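Local coordinates for Abbfa_003403 (Acinetobacter baumannii, PDB 4ZXH), which probably builds a peptide-like product as a four-domain nonribosomal peptide synthetase, with condensation, adenylation, carrier and thioesterase domains in one chain, at residues 661-666 with 686-691; 944-948 with 959-963; 1261-1265 with 1312-1317. All coordinates share one frame; numbering follows the deposited sequence.

From the N terminus, interaction 1 closes first: 661-666 pairs with 686-691 around a short helical connection inside the adenylation region. Interaction 2 follows, joining 944-948 to 959-963 across the base of a ten-residue loop at the C-terminal adenylation subdomain, its centre about 33 Å from that of interaction 1. Last, interaction 3 sets helix 1303-1316 against strand 1262-1267 in the thioesterase, its centre about 91 Å from that of interaction 1. The three loops run in series, neither nested nor crossing, and none touches another.

Interaction 1. Residues 661-666 with 686-691; sequences TQLLAI and GVVHVC
Side by side in a parallel sheet, Leu-663 and Val-688 sit opposite each other while their backbones are stitched together by neighbours. Leu-663 bonds to the residues on either side of Val-688: its N donates to Val-687 O at 3.1 Å, and its O accepts His-689 N at 2.9 Å. Val-687 N to Thr-661 O, Ala-665 N to His-689 O and Cys-691 N to Ala-665 O complete a run of five, the bond from Val-687 being almost straight at 178°. This is the classic parallel pattern, in which alternate residues of each strand bond to two different residues of the other. Strands 662-665 and 687-690 are the two ends of a beta-alpha-beta unit with helix 674-679 between them, within the mixed sheet of the adenylation domain; strand 713-716 continues the sheet beyond the first, strand 498-501 beyond the second.

Packing is dense on the face of Gln-662, Leu-664, Val-687 and His-689. His-689 holds CG beside its backbone N (chi1 -62°), which carries the ring toward Gln-662: NE2 of His-689 lies 3.7 Å from Gln-662 CB, with the amide and ring planes 84° apart. CB of His-689 is 3.7 Å from Leu-664 CD1, which also reaches Cys-691 CB. Leu-702, Tyr-705 and Leu-706 of helix 699-709 cover Leu-664, whereas Gln-662 stays partly exposed. Across the face of Leu-663, Ala-665, Val-688 and Val-690 the two strands meet more slackly: Ala-665 CB comes only within 4.3 Å of Val-688 CG1, and the Val-690 side chain hardly meets the first strand.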
# COMPACT_ATOMS: atom_id res chain seq x y z
N THR A 661 38.81 27.14 -0.34
CA THR A 661 38.05 26.02 0.20
C THR A 661 38.21 25.90 1.71
O THR A 661 39.32 25.81 2.21
CB THR A 661 38.45 24.67 -0.41
OG1 THR A 661 38.21 24.68 -1.82
CG2 THR A 661 37.64 23.57 0.21
N GLN A 662 37.09 25.90 2.42
CA GLN A 662 37.12 25.66 3.85
C GLN A 662 36.19 24.50 4.20
O GLN A 662 34.97 24.64 4.21
CB GLN A 662 36.77 26.93 4.62
CG GLN A 662 37.87 27.96 4.53
CD GLN A 662 37.70 29.11 5.50
OE1 GLN A 662 36.58 29.51 5.82
NE2 GLN A 662 38.82 29.65 5.98
N LEU A 663 36.80 23.36 4.51
CA LEU A 663 36.06 22.13 4.72
C LEU A 663 35.96 21.78 6.20
O LEU A 663 36.97 21.80 6.91
CB LEU A 663 36.74 20.98 3.97
CG LEU A 663 35.96 19.68 3.76
CD1 LEU A 663 36.46 19.05 2.50
CD2 LEU A 663 36.13 18.70 4.93
N LEU A 664 34.76 21.47 6.65
CA LEU A 664 34.57 21.05 8.04
C LEU A 664 34.62 19.54 8.16
O LEU A 664 33.65 18.85 7.81
CB LEU A 664 33.26 21.58 8.60
CG LEU A 664 33.09 21.31 10.09
CD1 LEU A 664 34.15 22.06 10.88
CD2 LEU A 664 31.69 21.67 10.57
N ALA A 665 35.74 19.03 8.66
CA ALA A 665 35.93 17.61 8.87
C ALA A 665 35.32 17.13 10.20
O ALA A 665 35.78 17.49 11.28
CB ALA A 665 37.39 17.28 8.81
N ILE A 666 34.29 16.29 10.11
CA ILE A 666 33.55 15.84 11.29
C ILE A 666 33.59 14.34 11.49
O ILE A 666 33.21 13.84 12.54
CB ILE A 666 32.07 16.24 11.22
CG1 ILE A 666 31.39 15.49 10.10
CG2 ILE A 666 31.94 17.72 10.95
CD1 ILE A 666 30.00 15.97 9.86
N GLY A 686 43.75 24.97 0.37
CA GLY A 686 42.65 25.37 1.22
C GLY A 686 42.84 25.04 2.70
O GLY A 686 43.93 24.69 3.12
N VAL A 687 41.76 25.16 3.47
CA VAL A 687 41.81 24.97 4.92
C VAL A 687 40.99 23.77 5.41
O VAL A 687 39.82 23.60 5.04
CB VAL A 687 41.32 26.23 5.65
CG1 VAL A 687 41.26 25.98 7.14
CG2 VAL A 687 42.22 27.40 5.33
N VAL A 688 41.60 22.94 6.25
CA VAL A 688 40.84 21.90 6.95
C VAL A 688 40.47 22.36 8.36
O VAL A 688 41.35 22.61 9.18
CB VAL A 688 41.63 20.57 7.05
CG1 VAL A 688 40.91 19.60 7.98
CG2 VAL A 688 41.84 19.94 5.68
N HIS A 689 39.18 22.49 8.62
CA HIS A 689 38.71 22.72 9.98
C HIS A 689 38.48 21.37 10.66
O HIS A 689 37.51 20.67 10.36
CB HIS A 689 37.44 23.56 9.98
CG HIS A 689 37.64 24.93 9.40
ND1 HIS A 689 37.79 26.05 10.18
CD2 HIS A 689 37.74 25.35 8.12
CE1 HIS A 689 37.97 27.11 9.41
NE2 HIS A 689 37.94 26.70 8.15
N VAL A 690 39.38 21.00 11.56
CA VAL A 690 39.20 19.76 12.31
C VAL A 690 38.19 20.01 13.43
O VAL A 690 38.47 20.71 14.41
CB VAL A 690 40.51 19.23 12.89
CG1 VAL A 690 40.26 17.94 13.63
CG2 VAL A 690 41.51 19.00 11.78
N CYS A 691 37.00 19.43 13.27
CA CYS A 691 35.89 19.67 14.18
C CYS A 691 35.96 18.79 15.42
O CYS A 691 35.96 17.56 15.31
CB CYS A 691 34.56 19.44 13.46
SG CYS A 691 33.15 19.86 14.47

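Interaction 2. Residues 944-948 with 959-963; sequences LDEFP and AFPEP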
# COMPACT_ATOMS: atom_id res chain seq x y z
N LEU A 944 10.39 4.99 19.96
CA LEU A 944 11.71 5.02 20.56
C LEU A 944 12.09 6.48 20.76
O LEU A 944 11.62 7.35 20.04
CB LEU A 944 12.75 4.31 19.67
CG LEU A 944 12.57 2.81 19.42
CD1 LEU A 944 13.61 2.27 18.43
CD2 LEU A 944 12.61 2.03 20.70
N ASP A 945 12.93 6.74 21.75
CA ASP A 945 13.44 8.08 21.99
C ASP A 945 14.55 8.42 20.99
O ASP A 945 14.56 9.49 20.38
CB ASP A 945 13.96 8.17 23.42
CG ASP A 945 14.48 9.54 23.76
OD1 ASP A 945 13.82 10.52 23.34
OD2 ASP A 945 15.55 9.62 24.46
N GLU A 946 15.48 7.50 20.82
CA GLU A 946 16.62 7.71 19.94
C GLU A 946 16.95 6.45 19.17
O GLU A 946 17.12 5.37 19.76
CB GLU A 946 17.85 8.15 20.74
CG GLU A 946 17.95 9.66 20.88
CD GLU A 946 19.03 10.08 21.84
OE1 GLU A 946 19.89 9.23 22.19
OE2 GLU A 946 19.01 11.26 22.28
N PHE A 947 17.04 6.58 17.85
CA PHE A 947 17.41 5.44 17.03
C PHE A 947 18.86 5.08 17.31
O PHE A 947 19.72 5.95 17.31
CB PHE A 947 17.19 5.75 15.55
CG PHE A 947 15.75 5.67 15.12
CD1 PHE A 947 14.76 5.32 16.02
CD2 PHE A 947 15.40 5.93 13.81
CE1 PHE A 947 13.44 5.23 15.62
CE2 PHE A 947 14.08 5.85 13.40
CZ PHE A 947 13.09 5.50 14.31
N PRO A 948 19.14 3.79 17.58
CA PRO A 948 20.50 3.30 17.85
C PRO A 948 21.41 3.52 16.65
O PRO A 948 21.02 3.18 15.53
CB PRO A 948 20.32 1.79 18.08
CG PRO A 948 18.85 1.57 18.28
CD PRO A 948 18.16 2.69 17.52
N ALA A 959 20.23 -3.65 16.07
CA ALA A 959 20.13 -3.30 17.49
C ALA A 959 18.77 -2.74 17.93
O ALA A 959 18.60 -2.41 19.11
CB ALA A 959 21.20 -2.33 17.84
N PHE A 960 17.83 -2.59 17.00
CA PHE A 960 16.46 -2.25 17.38
C PHE A 960 15.84 -3.37 18.21
O PHE A 960 16.09 -4.55 17.96
CB PHE A 960 15.60 -1.96 16.15
CG PHE A 960 15.91 -0.63 15.50
CD1 PHE A 960 17.18 -0.33 15.05
CD2 PHE A 960 14.92 0.32 15.33
CE1 PHE A 960 17.46 0.88 14.46
CE2 PHE A 960 15.19 1.54 14.74
CZ PHE A 960 16.46 1.82 14.31
N PRO A 961 15.03 -3.02 19.22
CA PRO A 961 14.51 -4.09 20.08
C PRO A 961 13.55 -4.97 19.30
O PRO A 961 12.90 -4.46 18.40
CB PRO A 961 13.79 -3.35 21.21
CG PRO A 961 14.08 -1.90 21.01
CD PRO A 961 14.49 -1.70 19.58
N GLU A 962 13.49 -6.26 19.61
CA GLU A 962 12.58 -7.14 18.90
C GLU A 962 11.16 -6.76 19.27
O GLU A 962 10.89 -6.36 20.41
CB GLU A 962 12.86 -8.61 19.21
CG GLU A 962 14.30 -9.04 18.95
CD GLU A 962 14.76 -8.85 17.49
OE1 GLU A 962 13.98 -9.19 16.56
OE2 GLU A 962 15.90 -8.38 17.28
N PRO A 963 10.25 -6.83 18.30
CA PRO A 963 8.83 -6.55 18.53
C PRO A 963 8.13 -7.73 19.17
O PRO A 963 8.52 -8.87 18.92
CB PRO A 963 8.29 -6.30 17.12
CG PRO A 963 9.13 -7.17 16.28
CD PRO A 963 10.51 -7.11 16.88
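Phe-960 reaches across to three residues of 944-948 at once, and the kinds of contact it makes there can be told apart by geometry. The first is aromatic. Phe-960 brings its edge to one face of Phe-947 in an edge-to-face pair whose centroids are 5.3 Å apart and whose planes meet at 57°, well short of a strict right angle. CE2 of Phe-960 hangs over the rim of the Phe-947 ring rather than its centre, 4.0 Å from CD1 of Phe-947.

A CH-pi contact comes next. CD of Pro-948 stands over one face of the Phe-960 ring, 3.9 Å from the centroid and 23° off the normal, and the two side chains cross at about a right angle. With CG anti to its carbonyl carbon (chi1 -74°), Phe-960 brings its ring among Leu-944, Phe-947 and Pro-948.

Apolar packing completes the set. CD1 of Leu-944 meets Phe-960 CD2 at 3.9 Å, its other methyl, CD2, lies 4.2 Å from Pro-961 CG, and Pro-948 CB faces Ala-959 CB at 4.2 Å. Outside the two segments, Tyr-913 of strand 907-916 adds a second edge-to-face partner for Phe-960 and bonds through its hydroxyl to Pro-961 O, while Val-897 also packs on Phe-960.

The intervening loop carries a sequence resembling the A10 motif of adenylation domains, which in relatives supplies a lysine to the adenylation reaction. Its two ends are thus clasped, between these segments, by aromatic and aliphatic surfaces alone, a junction whose cohesion is apolar, with weakly directional ring contacts and no polar link from one segment to the other.

Interaction 3. Residues 1261-1265 with 1312-1317; sequences PILLV and TIDQMY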
# COMPACT_ATOMS: atom_id res chain seq x y z
N PRO A 1261 -51.14 -9.63 30.43
CA PRO A 1261 -50.36 -10.87 30.54
C PRO A 1261 -48.86 -10.56 30.57
O PRO A 1261 -48.31 -10.05 29.60
CB PRO A 1261 -50.77 -11.65 29.29
CG PRO A 1261 -51.14 -10.60 28.31
CD PRO A 1261 -51.69 -9.44 29.08
N ILE A 1262 -48.22 -10.83 31.70
CA ILE A 1262 -46.85 -10.38 31.93
C ILE A 1262 -45.91 -11.52 32.30
O ILE A 1262 -46.26 -12.37 33.12
CB ILE A 1262 -46.79 -9.33 33.06
CG1 ILE A 1262 -47.48 -8.04 32.62
CG2 ILE A 1262 -45.36 -9.03 33.46
CD1 ILE A 1262 -47.59 -7.04 33.74
N LEU A 1263 -44.73 -11.52 31.70
CA LEU A 1263 -43.64 -12.37 32.16
C LEU A 1263 -42.60 -11.50 32.84
O LEU A 1263 -41.98 -10.64 32.19
CB LEU A 1263 -43.01 -13.15 31.00
CG LEU A 1263 -41.72 -13.91 31.29
CD1 LEU A 1263 -41.98 -15.00 32.30
CD2 LEU A 1263 -41.12 -14.49 30.01
N LEU A 1264 -42.43 -11.68 34.15
CA LEU A 1264 -41.41 -10.93 34.88
C LEU A 1264 -40.21 -11.81 35.23
O LEU A 1264 -40.32 -12.75 36.01
CB LEU A 1264 -41.99 -10.33 36.16
CG LEU A 1264 -40.98 -9.66 37.10
CD1 LEU A 1264 -40.32 -8.48 36.45
CD2 LEU A 1264 -41.65 -9.25 38.39
N VAL A 1265 -39.06 -11.50 34.62
CA VAL A 1265 -37.83 -12.24 34.88
C VAL A 1265 -37.03 -11.50 35.95
O VAL A 1265 -36.57 -10.38 35.73
CB VAL A 1265 -36.98 -12.40 33.58
CG1 VAL A 1265 -35.68 -13.11 33.87
CG2 VAL A 1265 -37.76 -13.16 32.51
N THR A 1312 -36.28 -18.61 28.42
CA THR A 1312 -37.50 -18.42 29.19
C THR A 1312 -38.55 -17.71 28.35
O THR A 1312 -39.71 -18.10 28.34
CB THR A 1312 -37.25 -17.62 30.46
OG1 THR A 1312 -36.43 -18.40 31.35
CG2 THR A 1312 -38.54 -17.30 31.14
N ILE A 1313 -38.12 -16.68 27.63
CA ILE A 1313 -39.00 -15.94 26.74
C ILE A 1313 -39.54 -16.84 25.65
O ILE A 1313 -40.74 -16.84 25.38
CB ILE A 1313 -38.29 -14.73 26.08
CG1 ILE A 1313 -37.93 -13.69 27.13
CG2 ILE A 1313 -39.15 -14.11 24.98
CD1 ILE A 1313 -37.17 -12.51 26.57
N ASP A 1314 -38.66 -17.63 25.03
CA ASP A 1314 -39.08 -18.50 23.94
C ASP A 1314 -40.01 -19.64 24.39
O ASP A 1314 -40.93 -20.02 23.67
CB ASP A 1314 -37.86 -19.08 23.21
CG ASP A 1314 -37.25 -18.09 22.21
OD1 ASP A 1314 -37.97 -17.19 21.70
OD2 ASP A 1314 -36.03 -18.21 21.92
N GLN A 1315 -39.78 -20.17 25.59
CA GLN A 1315 -40.64 -21.22 26.12
C GLN A 1315 -42.00 -20.69 26.60
O GLN A 1315 -43.02 -21.38 26.53
CB GLN A 1315 -39.94 -21.96 27.26
CG GLN A 1315 -38.65 -22.65 26.83
CD GLN A 1315 -37.89 -23.26 28.00
OE1 GLN A 1315 -38.20 -23.00 29.17
NE2 GLN A 1315 -36.90 -24.09 27.70
N MET A 1316 -42.02 -19.45 27.07
CA MET A 1316 -43.25 -18.82 27.57
C MET A 1316 -44.13 -18.33 26.41
O MET A 1316 -45.37 -18.36 26.50
CB MET A 1316 -42.89 -17.68 28.51
CG MET A 1316 -44.06 -17.01 29.23
SD MET A 1316 -45.05 -18.07 30.32
CE MET A 1316 -43.75 -19.06 31.12
N TYR A 1317 -43.50 -17.88 25.32
CA TYR A 1317 -44.19 -17.39 24.13
C TYR A 1317 -43.71 -18.10 22.87
O TYR A 1317 -43.02 -17.49 22.04
CB TYR A 1317 -43.99 -15.88 23.96
CG TYR A 1317 -44.50 -15.06 25.13
CD1 TYR A 1317 -45.86 -14.79 25.28
CD2 TYR A 1317 -43.62 -14.55 26.09
CE1 TYR A 1317 -46.34 -14.04 26.34
CE2 TYR A 1317 -44.08 -13.80 27.16
CZ TYR A 1317 -45.44 -13.55 27.28
OH TYR A 1317 -45.90 -12.81 28.34
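Leu-1263 drives its side chain from the strand toward the last helix of the domain, and its CD2 methyl gathers most of the contact. CB and CG of Met-1316 both lie 3.9 Å from Leu-1263 CD2, with the two side chains crossing at a slant. From the preceding helical turn Thr-1312 offers CG2 to the same Leu-1263 CD2 at 4.0 Å, and Ile-1313 borders it more distantly. Closer to the backbone, CE2 of Tyr-1317 comes within 4.0 Å of Leu-1263 CB.

Torsions account for some of these placements. In Leu-1263, chi1 of 170° carries CG toward the helix, where CD2 makes the contacts. Met-1316 has CG opposite its own N (chi1 -174°), and that CG lies over one face of the adjacent Tyr-1317 ring, 3.8 Å above the plane; further out the chain bends at chi2 and chi3. Tyr-1317 is the residue at which the chain leaves helical geometry. Its ring reaches across to the strand, with OH of Tyr-1317 3.8 Å from Leu-1263 N.

One shell further out, Arg-1091 holds the helix end, forming a salt bridge with Asp-1314 and bonding to Tyr-1317 O. Within the helix, Thr-1312 OG1 bonds to Ala-1308 O.

The pair belongs to the alpha/beta-hydrolase fold expected of a thioesterase. Segment 1312-1316 of the helix runs nearly antiparallel to 1262-1265 of the strand (157°, axes 10.4 Å apart). The helix and the residue after it also pack on the flanking strands: Thr-1312 touches Leu-1293 of strand 1288-1293, and both Ile-1313 and Tyr-1317 touch Val-1161 of strand 1157-1163.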